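Local coordinates for uncharacterized protein (Staphylococcus aureus, PDB 3P8A) that is of unknown function but belongs to the glyoxalase-like (VOC) family, whose curved beta sheet here cups a bound glycerol, at residues His53-Thr58 and Ile135-Asp140; Lys148-Tyr153 and Phe167-Glu172; Leu47-Tyr52 and Phe59-Tyr64. One frame throughout, in Å; residues are numbered along the deposited sequence.

Contact 1 of 3, residues His53-Thr58 and Ile135-Asp140. With GOL (glycerol), chain C.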
# COMPACT_ATOMS: atom_id res chain seq x y z
N HIS A 53 9.16 -5.08 -12.50
CA HIS A 53 8.53 -3.89 -13.04
C HIS A 53 9.60 -3.26 -13.95
O HIS A 53 10.52 -2.60 -13.46
CB HIS A 53 8.11 -2.90 -11.92
CG HIS A 53 7.19 -3.48 -10.89
ND1 HIS A 53 7.59 -3.62 -9.56
CD2 HIS A 53 5.91 -3.90 -11.01
CE1 HIS A 53 6.54 -4.13 -8.93
NE2 HIS A 53 5.50 -4.29 -9.75
N HIS A 54 9.52 -3.55 -15.28
CA HIS A 54 10.52 -3.09 -16.26
C HIS A 54 10.77 -1.61 -16.27
O HIS A 54 11.92 -1.22 -16.39
CB HIS A 54 10.27 -3.63 -17.68
CG HIS A 54 11.49 -3.51 -18.54
ND1 HIS A 54 12.45 -4.51 -18.59
CD2 HIS A 54 11.92 -2.47 -19.30
CE1 HIS A 54 13.40 -4.07 -19.39
NE2 HIS A 54 13.13 -2.84 -19.85
N LYS A 55 9.72 -0.79 -16.12
CA LYS A 55 9.83 0.68 -16.10
C LYS A 55 10.73 1.21 -14.98
O LYS A 55 11.39 2.23 -15.16
CB LYS A 55 8.45 1.30 -15.89
CG LYS A 55 7.55 1.34 -17.10
CD LYS A 55 6.09 1.62 -16.70
CE LYS A 55 5.85 2.99 -16.10
NZ LYS A 55 6.06 4.09 -17.08
N TYR A 56 10.71 0.54 -13.80
CA TYR A 56 11.42 1.01 -12.61
C TYR A 56 12.65 0.25 -12.17
O TYR A 56 13.48 0.82 -11.47
CB TYR A 56 10.44 1.14 -11.44
CG TYR A 56 9.25 2.03 -11.74
CD1 TYR A 56 9.40 3.41 -11.87
CD2 TYR A 56 7.98 1.49 -11.89
CE1 TYR A 56 8.30 4.23 -12.15
CE2 TYR A 56 6.88 2.30 -12.20
CZ TYR A 56 7.05 3.67 -12.30
OH TYR A 56 5.96 4.46 -12.55
N GLY A 57 12.77 -1.02 -12.57
CA GLY A 57 13.92 -1.84 -12.19
C GLY A 57 13.76 -2.51 -10.84
O GLY A 57 14.76 -2.90 -10.21
N THR A 58 12.50 -2.64 -10.37
CA THR A 58 12.13 -3.23 -9.07
C THR A 58 11.50 -4.60 -9.28
O THR A 58 11.05 -4.90 -10.40
CB THR A 58 11.16 -2.31 -8.29
OG1 THR A 58 10.05 -1.94 -9.12
CG2 THR A 58 11.83 -1.08 -7.72
N ILE A 135 -1.37 5.30 -15.24
CA ILE A 135 -0.09 4.75 -15.67
C ILE A 135 -0.31 3.26 -15.95
O ILE A 135 -0.65 2.51 -15.02
CB ILE A 135 1.02 4.96 -14.59
CG1 ILE A 135 1.23 6.46 -14.22
CG2 ILE A 135 2.33 4.25 -14.97
CD1 ILE A 135 1.86 7.36 -15.30
N GLN A 136 -0.09 2.81 -17.20
CA GLN A 136 -0.20 1.39 -17.57
C GLN A 136 0.99 0.60 -16.99
O GLN A 136 2.14 1.05 -17.06
CB GLN A 136 -0.31 1.22 -19.09
CG GLN A 136 -1.73 0.89 -19.58
CD GLN A 136 -2.28 -0.47 -19.14
OE1 GLN A 136 -1.55 -1.44 -18.91
NE2 GLN A 136 -3.59 -0.56 -19.06
N MSE A 137 0.70 -0.54 -16.35
CA MSE A 137 1.71 -1.35 -15.67
C MSE A 137 1.55 -2.82 -16.00
O MSE A 137 0.43 -3.29 -16.24
CB MSE A 137 1.53 -1.21 -14.15
CG MSE A 137 1.81 0.18 -13.58
SE MSE A 137 3.71 0.63 -13.42
CE MSE A 137 4.31 -0.80 -12.24
N GLU A 138 2.65 -3.56 -15.92
CA GLU A 138 2.65 -5.00 -16.13
C GLU A 138 3.85 -5.66 -15.47
O GLU A 138 4.84 -5.00 -15.15
CB GLU A 138 2.62 -5.38 -17.64
CG GLU A 138 3.88 -5.00 -18.41
CD GLU A 138 4.03 -5.64 -19.79
OE1 GLU A 138 5.19 -5.89 -20.19
OE2 GLU A 138 3.00 -5.87 -20.46
N ARG A 139 3.74 -6.96 -15.27
CA ARG A 139 4.79 -7.85 -14.80
C ARG A 139 4.45 -9.24 -15.31
O ARG A 139 3.27 -9.61 -15.38
CB ARG A 139 5.07 -7.78 -13.27
CG ARG A 139 3.93 -8.17 -12.35
CD ARG A 139 4.33 -8.30 -10.88
NE ARG A 139 3.16 -8.21 -10.00
CZ ARG A 139 2.34 -9.22 -9.69
NH1 ARG A 139 2.55 -10.43 -10.19
NH2 ARG A 139 1.31 -9.02 -8.89
N ASP A 140 5.48 -9.99 -15.72
CA ASP A 140 5.29 -11.36 -16.23
C ASP A 140 5.04 -12.31 -15.07
O ASP A 140 5.61 -12.14 -13.98
CB ASP A 140 6.54 -11.82 -16.99
CG ASP A 140 6.96 -10.93 -18.15
OD1 ASP A 140 6.07 -10.41 -18.86
OD2 ASP A 140 8.19 -10.78 -18.36
C1 GOL C . 2.10 -6.16 -6.97
O1 GOL C . 1.17 -7.06 -7.40
C2 GOL C . 2.22 -5.23 -8.11
O2 GOL C . 3.40 -5.63 -8.77
C3 GOL C . 2.22 -3.81 -7.55
O3 GOL C . 3.47 -3.11 -7.75
O HOH W 1 7.08 -5.16 -16.17
O HOH W 2 3.27 3.13 -18.63
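Met-137, modelled as selenomethionine, reaches from strand 135-139 to both His-53 and Tyr-56 of the 53-58 hairpin loop. It thereby joins the two edges of an eight-stranded sheet curved into the cup of a glyoxalase-like fold, since strands 48-53 and 130-139 are its outermost members. Its SE lies at the rim of the Tyr-56 ring, 3.8 Å from Tyr-56 CE2 and 81° off the ring normal, a Met-aromatic contact made at the edge. Bends at chi2 (-77°) and chi3 (-59°) curl the chain so that the terminal methyl turns to the imidazole, with Met-137 CE 3.7 Å from His-53 CD2. Beside it, Lys-55 CE rests 3.9 Å from Ile-135 CG2, while its NZ is salt-bridged to Glu-89.

Polar bridging between the segments runs through other molecules. One water accepts from His-54 N, but its 2.5 Å approach to Glu-138 O is so short that this link is doubtful. Glycerol, probably from the crystallisation liquor, joins His-53 and Arg-139: its O2 lies 2.7 Å from His-53 NE2 and takes a bond of 2.9 Å from Arg-139 NE. Tyr-69 and Glu-71 also bond the glycerol, consistent with a polar pocket inside the cup. Behind this first shell, Phe-94 packs edge-to-face with the imidazole, and the ring's rotation is fixed from the far nitrogen, where His-53 ND1 and Thr-58 OG1 are hydrogen-bonded at 3.0 Å.

Contact 2 of 3, residues Lys148-Tyr153 and Phe167-Glu172; sequences KWQLLY and FIQWEE
Trp-149 and Trp-170 are paired across the strands at a non-hydrogen-bonded position in the antiparallel hairpin of strands 147-155 and 166-170. The two indoles lie side by side and point the same way, yet they are not stacked: their planes meet at 51°, and the closest approach is 3.6 Å, from Trp-149 CE3 to Trp-170 CZ3. Trp-149 holds CG between its backbone N and carbonyl carbon (chi1 69°), which lays the indole across the run of its strand, toward strand 130-139, and leaves CD1 as its nearest atom to Ile-168 on the partner strand. Ile-168 CD1 comes within 3.4 Å of Trp-149 CD1 and also sits over one face of Trp-170, toward the rim, so a single methyl touches both indoles, which also meet each other directly. Its extended chain also brings Ile-168 CG1 to 3.8 Å from Leu-151 CD2, completing an apolar row on this face of the sheet. Arg-177 adds a cation-pi contact to Trp-170.

The other face carries Gln-150, Gln-169, Leu-152 and Phe-167. Leu-152 and Phe-167 run alongside each other, and helix 117-125 covers the phenyl ring through Val-120 and Leu-124. The two glutamine chains are extended and side by side, with their amide planes turned steeply against each other. A water ties the Gln-150 amide oxygen to the Gln-169 main chain, donating to Gln-150 OE1 and Gln-169 O, whereas Gln-169 OE1 takes the N-H of Ile-117.

Both hydrogen-bonded pairs carry their full two backbone bonds. Where the strand ends, the ladder distorts: Glu-171 N still reaches Lys-148 O at 2.9 Å, but the donor stands 40° out of the carbonyl plane. A water donates to the same oxygen, 2.7 Å from Lys-148 O, and accepts from Glu-172 N.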
# COMPACT_ATOMS: atom_id res chain seq x y z
N LYS A 148 -1.68 -7.47 -15.83
CA LYS A 148 -1.79 -6.05 -16.16
C LYS A 148 -2.67 -5.23 -15.21
O LYS A 148 -3.65 -5.72 -14.63
CB LYS A 148 -2.22 -5.83 -17.62
CG LYS A 148 -1.26 -6.42 -18.65
CD LYS A 148 -1.23 -5.61 -19.95
CE LYS A 148 -2.11 -6.16 -21.04
NZ LYS A 148 -1.87 -5.47 -22.34
N TRP A 149 -2.29 -3.96 -15.03
CA TRP A 149 -3.02 -3.02 -14.20
C TRP A 149 -2.70 -1.57 -14.56
O TRP A 149 -1.76 -1.31 -15.32
CB TRP A 149 -2.78 -3.31 -12.69
CG TRP A 149 -1.40 -3.01 -12.19
CD1 TRP A 149 -1.00 -1.88 -11.55
CD2 TRP A 149 -0.25 -3.87 -12.26
NE1 TRP A 149 0.32 -1.99 -11.17
CE2 TRP A 149 0.81 -3.20 -11.60
CE3 TRP A 149 -0.01 -5.15 -12.80
CZ2 TRP A 149 2.10 -3.74 -11.50
CZ3 TRP A 149 1.27 -5.69 -12.69
CH2 TRP A 149 2.30 -4.99 -12.04
N GLN A 150 -3.48 -0.65 -14.00
CA GLN A 150 -3.28 0.79 -14.14
C GLN A 150 -3.17 1.40 -12.75
O GLN A 150 -3.88 0.98 -11.84
CB GLN A 150 -4.45 1.48 -14.85
CG GLN A 150 -4.72 0.99 -16.26
CD GLN A 150 -6.05 1.55 -16.69
OE1 GLN A 150 -7.08 0.87 -16.69
NE2 GLN A 150 -6.09 2.85 -16.92
N LEU A 151 -2.30 2.39 -12.61
CA LEU A 151 -2.13 3.14 -11.37
C LEU A 151 -2.48 4.61 -11.59
O LEU A 151 -2.30 5.13 -12.69
CB LEU A 151 -0.69 3.03 -10.84
CG LEU A 151 -0.17 1.62 -10.52
CD1 LEU A 151 1.22 1.69 -10.01
CD2 LEU A 151 -1.04 0.92 -9.49
N LEU A 152 -2.99 5.27 -10.56
CA LEU A 152 -3.31 6.70 -10.60
C LEU A 152 -2.76 7.26 -9.30
O LEU A 152 -2.95 6.67 -8.23
CB LEU A 152 -4.82 6.93 -10.72
CG LEU A 152 -5.31 8.39 -10.77
CD1 LEU A 152 -5.03 9.04 -12.12
CD2 LEU A 152 -6.77 8.46 -10.43
N TYR A 153 -2.02 8.36 -9.40
CA TYR A 153 -1.41 8.99 -8.25
C TYR A 153 -1.96 10.35 -7.99
O TYR A 153 -2.30 11.08 -8.92
CB TYR A 153 0.08 9.12 -8.48
CG TYR A 153 0.80 7.80 -8.63
CD1 TYR A 153 1.21 7.08 -7.51
CD2 TYR A 153 1.15 7.31 -9.88
CE1 TYR A 153 1.88 5.87 -7.63
CE2 TYR A 153 1.87 6.12 -10.01
CZ TYR A 153 2.21 5.39 -8.88
OH TYR A 153 2.94 4.25 -8.98
N PHE A 167 -3.99 4.60 -6.34
CA PHE A 167 -5.10 3.77 -6.81
C PHE A 167 -4.66 2.73 -7.81
O PHE A 167 -3.76 2.98 -8.60
CB PHE A 167 -6.17 4.68 -7.46
CG PHE A 167 -6.70 5.79 -6.58
CD1 PHE A 167 -7.82 5.59 -5.78
CD2 PHE A 167 -6.12 7.06 -6.61
CE1 PHE A 167 -8.32 6.63 -4.97
CE2 PHE A 167 -6.61 8.08 -5.79
CZ PHE A 167 -7.74 7.87 -5.01
N ILE A 168 -5.35 1.60 -7.82
CA ILE A 168 -5.10 0.52 -8.73
C ILE A 168 -6.40 0.01 -9.35
O ILE A 168 -7.41 -0.16 -8.66
CB ILE A 168 -4.29 -0.67 -8.08
CG1 ILE A 168 -3.76 -1.67 -9.15
CG2 ILE A 168 -5.10 -1.41 -6.96
CD1 ILE A 168 -2.56 -2.56 -8.64
N GLN A 169 -6.34 -0.27 -10.64
CA GLN A 169 -7.41 -0.92 -11.37
C GLN A 169 -6.74 -2.07 -12.12
O GLN A 169 -5.93 -1.84 -13.03
CB GLN A 169 -8.17 -0.00 -12.33
CG GLN A 169 -9.45 -0.70 -12.83
CD GLN A 169 -10.12 0.03 -13.96
OE1 GLN A 169 -10.45 1.22 -13.87
NE2 GLN A 169 -10.41 -0.69 -15.02
N TRP A 170 -7.04 -3.29 -11.70
CA TRP A 170 -6.53 -4.52 -12.31
C TRP A 170 -7.27 -4.75 -13.64
O TRP A 170 -8.50 -4.57 -13.70
CB TRP A 170 -6.78 -5.70 -11.34
CG TRP A 170 -5.96 -5.62 -10.09
CD1 TRP A 170 -6.39 -5.25 -8.85
CD2 TRP A 170 -4.57 -5.93 -9.96
NE1 TRP A 170 -5.34 -5.28 -7.96
CE2 TRP A 170 -4.22 -5.74 -8.60
CE3 TRP A 170 -3.59 -6.39 -10.85
CZ2 TRP A 170 -2.92 -5.94 -8.12
CZ3 TRP A 170 -2.29 -6.57 -10.38
CH2 TRP A 170 -1.96 -6.33 -9.03
N GLU A 171 -6.52 -5.12 -14.71
CA GLU A 171 -7.11 -5.43 -16.02
C GLU A 171 -8.15 -6.54 -15.83
O GLU A 171 -9.31 -6.37 -16.19
CB GLU A 171 -6.03 -5.79 -17.05
CG GLU A 171 -6.03 -4.91 -18.30
CD GLU A 171 -5.90 -3.41 -18.11
OE1 GLU A 171 -6.81 -2.68 -18.57
OE2 GLU A 171 -4.88 -2.95 -17.54
N GLU A 172 -7.74 -7.63 -15.14
CA GLU A 172 -8.59 -8.75 -14.74
C GLU A 172 -9.76 -8.23 -13.88
O GLU A 172 -9.58 -7.35 -13.02
CB GLU A 172 -7.77 -9.78 -13.96
CG GLU A 172 -8.20 -11.22 -14.16
CD GLU A 172 -7.05 -12.20 -14.00
OE1 GLU A 172 -6.39 -12.52 -15.02
OE2 GLU A 172 -6.77 -12.60 -12.85
O HOH W 3 -4.95 -8.01 -13.88
O HOH W 4 -6.85 -1.49 -15.62

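Contact 3 of 3, residues Leu47-Tyr52 and Phe59-Tyr64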
# COMPACT_ATOMS: atom_id res chain seq x y z
N LEU A 47 5.00 -16.49 1.40
CA LEU A 47 5.36 -15.61 0.30
C LEU A 47 5.43 -16.36 -1.00
O LEU A 47 5.76 -17.55 -1.03
CB LEU A 47 6.72 -14.92 0.57
CG LEU A 47 6.88 -14.17 1.89
CD1 LEU A 47 8.29 -13.62 2.03
CD2 LEU A 47 5.88 -13.03 2.02
N HIS A 48 5.10 -15.64 -2.08
CA HIS A 48 5.12 -16.13 -3.46
C HIS A 48 5.88 -15.09 -4.28
O HIS A 48 5.60 -13.89 -4.14
CB HIS A 48 3.69 -16.34 -3.99
CG HIS A 48 2.94 -17.39 -3.22
ND1 HIS A 48 3.17 -18.75 -3.43
CD2 HIS A 48 2.03 -17.25 -2.24
CE1 HIS A 48 2.38 -19.37 -2.58
NE2 HIS A 48 1.68 -18.51 -1.83
N SER A 49 6.86 -15.54 -5.08
CA SER A 49 7.63 -14.66 -5.96
C SER A 49 6.69 -13.98 -6.92
O SER A 49 5.76 -14.62 -7.42
CB SER A 49 8.67 -15.45 -6.74
OG SER A 49 9.87 -15.54 -5.99
N GLY A 50 6.88 -12.68 -7.09
CA GLY A 50 6.05 -11.87 -7.97
C GLY A 50 6.64 -11.76 -9.36
O GLY A 50 6.76 -12.76 -10.07
N GLY A 51 7.03 -10.56 -9.72
CA GLY A 51 7.63 -10.28 -11.02
C GLY A 51 8.48 -9.03 -10.97
O GLY A 51 8.68 -8.46 -9.90
N TYR A 52 8.95 -8.59 -12.13
CA TYR A 52 9.81 -7.43 -12.32
C TYR A 52 9.03 -6.32 -13.01
O TYR A 52 8.27 -6.58 -13.95
CB TYR A 52 11.02 -7.85 -13.18
CG TYR A 52 12.08 -6.80 -13.42
CD1 TYR A 52 12.13 -6.11 -14.64
CD2 TYR A 52 13.10 -6.57 -12.50
CE1 TYR A 52 13.16 -5.20 -14.91
CE2 TYR A 52 14.11 -5.65 -12.75
CZ TYR A 52 14.13 -4.96 -13.95
OH TYR A 52 15.14 -4.07 -14.21
N PHE A 59 11.46 -5.42 -8.21
CA PHE A 59 10.82 -6.74 -8.19
C PHE A 59 10.15 -6.95 -6.86
O PHE A 59 10.52 -6.31 -5.87
CB PHE A 59 11.82 -7.88 -8.48
CG PHE A 59 12.96 -8.02 -7.49
CD1 PHE A 59 14.07 -7.18 -7.57
CD2 PHE A 59 12.96 -9.02 -6.53
CE1 PHE A 59 15.13 -7.31 -6.67
CE2 PHE A 59 14.02 -9.15 -5.62
CZ PHE A 59 15.09 -8.30 -5.70
N ASN A 60 9.22 -7.88 -6.80
CA ASN A 60 8.47 -8.10 -5.57
C ASN A 60 8.26 -9.57 -5.17
O ASN A 60 8.59 -10.48 -5.93
CB ASN A 60 7.11 -7.32 -5.64
CG ASN A 60 6.19 -7.68 -6.80
OD1 ASN A 60 6.42 -8.64 -7.55
ND2 ASN A 60 5.13 -6.94 -6.99
N LYS A 61 7.73 -9.77 -3.96
CA LYS A 61 7.34 -11.05 -3.38
C LYS A 61 6.06 -10.71 -2.71
O LYS A 61 5.93 -9.60 -2.19
CB LYS A 61 8.34 -11.57 -2.34
CG LYS A 61 9.54 -12.30 -2.91
CD LYS A 61 10.24 -13.01 -1.77
CE LYS A 61 11.53 -13.66 -2.19
NZ LYS A 61 12.30 -14.13 -1.01
N LEU A 62 5.09 -11.61 -2.79
CA LEU A 62 3.74 -11.31 -2.32
C LEU A 62 3.25 -12.21 -1.23
O LEU A 62 3.42 -13.42 -1.29
CB LEU A 62 2.77 -11.33 -3.52
CG LEU A 62 3.31 -10.62 -4.79
CD1 LEU A 62 2.65 -11.13 -6.04
CD2 LEU A 62 3.18 -9.10 -4.68
N GLY A 63 2.71 -11.58 -0.19
CA GLY A 63 2.08 -12.23 0.94
C GLY A 63 0.58 -12.05 0.80
O GLY A 63 0.03 -11.03 1.22
N TYR A 64 -0.10 -13.02 0.15
CA TYR A 64 -1.54 -12.96 -0.05
C TYR A 64 -2.28 -13.25 1.25
O TYR A 64 -2.06 -14.29 1.87
CB TYR A 64 -2.01 -13.91 -1.17
CG TYR A 64 -1.53 -13.51 -2.54
CD1 TYR A 64 -2.15 -12.49 -3.25
CD2 TYR A 64 -0.49 -14.19 -3.16
CE1 TYR A 64 -1.73 -12.14 -4.54
CE2 TYR A 64 -0.06 -13.86 -4.45
CZ TYR A 64 -0.69 -12.83 -5.13
OH TYR A 64 -0.29 -12.50 -6.40
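Asn-60 turns its side-chain carbonyl onto the backbone of Gly-51, bridging a beta bulge in the antiparallel hairpin of strands 48-53 and 58-64. The bulge follows from the register: Ser-49 pairs with Lys-61 and Tyr-52 with Phe-59, so Gly-50 and Gly-51 together stand opposite Asn-60. Asn-60 keeps CG between its own N and carbonyl carbon (chi1 59°), which aims OD1 across the gap. Gly-51 N donates to Asn-60 OD1 at 3.0 Å in a straight bond (166° at the hydrogen), approaching nearly along the C=O axis. The main-chain Asn-60 O accepts from Gly-50 N, also at 3.0 Å, with the donor well above the carbonyl plane, and Asn-60 N returns a longer bond of 3.2 Å to Gly-51 O.

Beyond the bulge, Leu-62 lays a branch against the bare backbone, its CD1 4.0 Å from Gly-50 CA. His-48 and Tyr-64 cross at about a right angle, His-48 CD2 meeting the rim of the phenol 4.1 Å from Tyr-64 CD2; Tyr-184 touches both rings. On the face shared by Ser-49, Lys-61, Tyr-52 and Phe-59, the aromatic pair does not stack: Phe-59 CB approaches the edge of the Tyr-52 ring, 4.4 Å from Tyr-52 CD2, while the phenyl leads away. Lys-61 extends fully, and its NZ bonds Phe-38 O and Leu-35 O.

With OD1 and the main-chain N and O all used, Asn-60 serves as the polar counterpart of both glycines. Its ND2 donates to Glu-71 OE2 and, weakly, to glycerol O2. The bonds from Gly-51 N to OD1 and from ND2 to Glu-71 together fix the amide's rotation, oxygen toward the edge strand and nitrogen toward the glycerol; Asn-60 thus lines that site and holds Glu-71, which also bonds the glycerol.

All three contacts lie on one curved sheet. Contacts 1 and 3 share the hairpin 48-64, contact 1 using its turn and contact 3 its paired strands; their centres are 13 Å apart, and Arg-139 CB packs 3.5 Å from Tyr-52 O. Contact 2 continues the sheet from the other edge strand: Met-137 N lies 2.8 Å from Trp-149 O, a probable hydrogen bond, and Arg-139 CG packs 3.6 Å from Trp-149 CH2. Contacts 2 and 3 do not touch, with centres about 17 Å apart and nearest atoms about 6 Å apart. The glycerol relates all three, bonded in contact 1, weakly bonded by Asn-60 of contact 3, and about 4 Å from the Trp-149 side chain of contact 2.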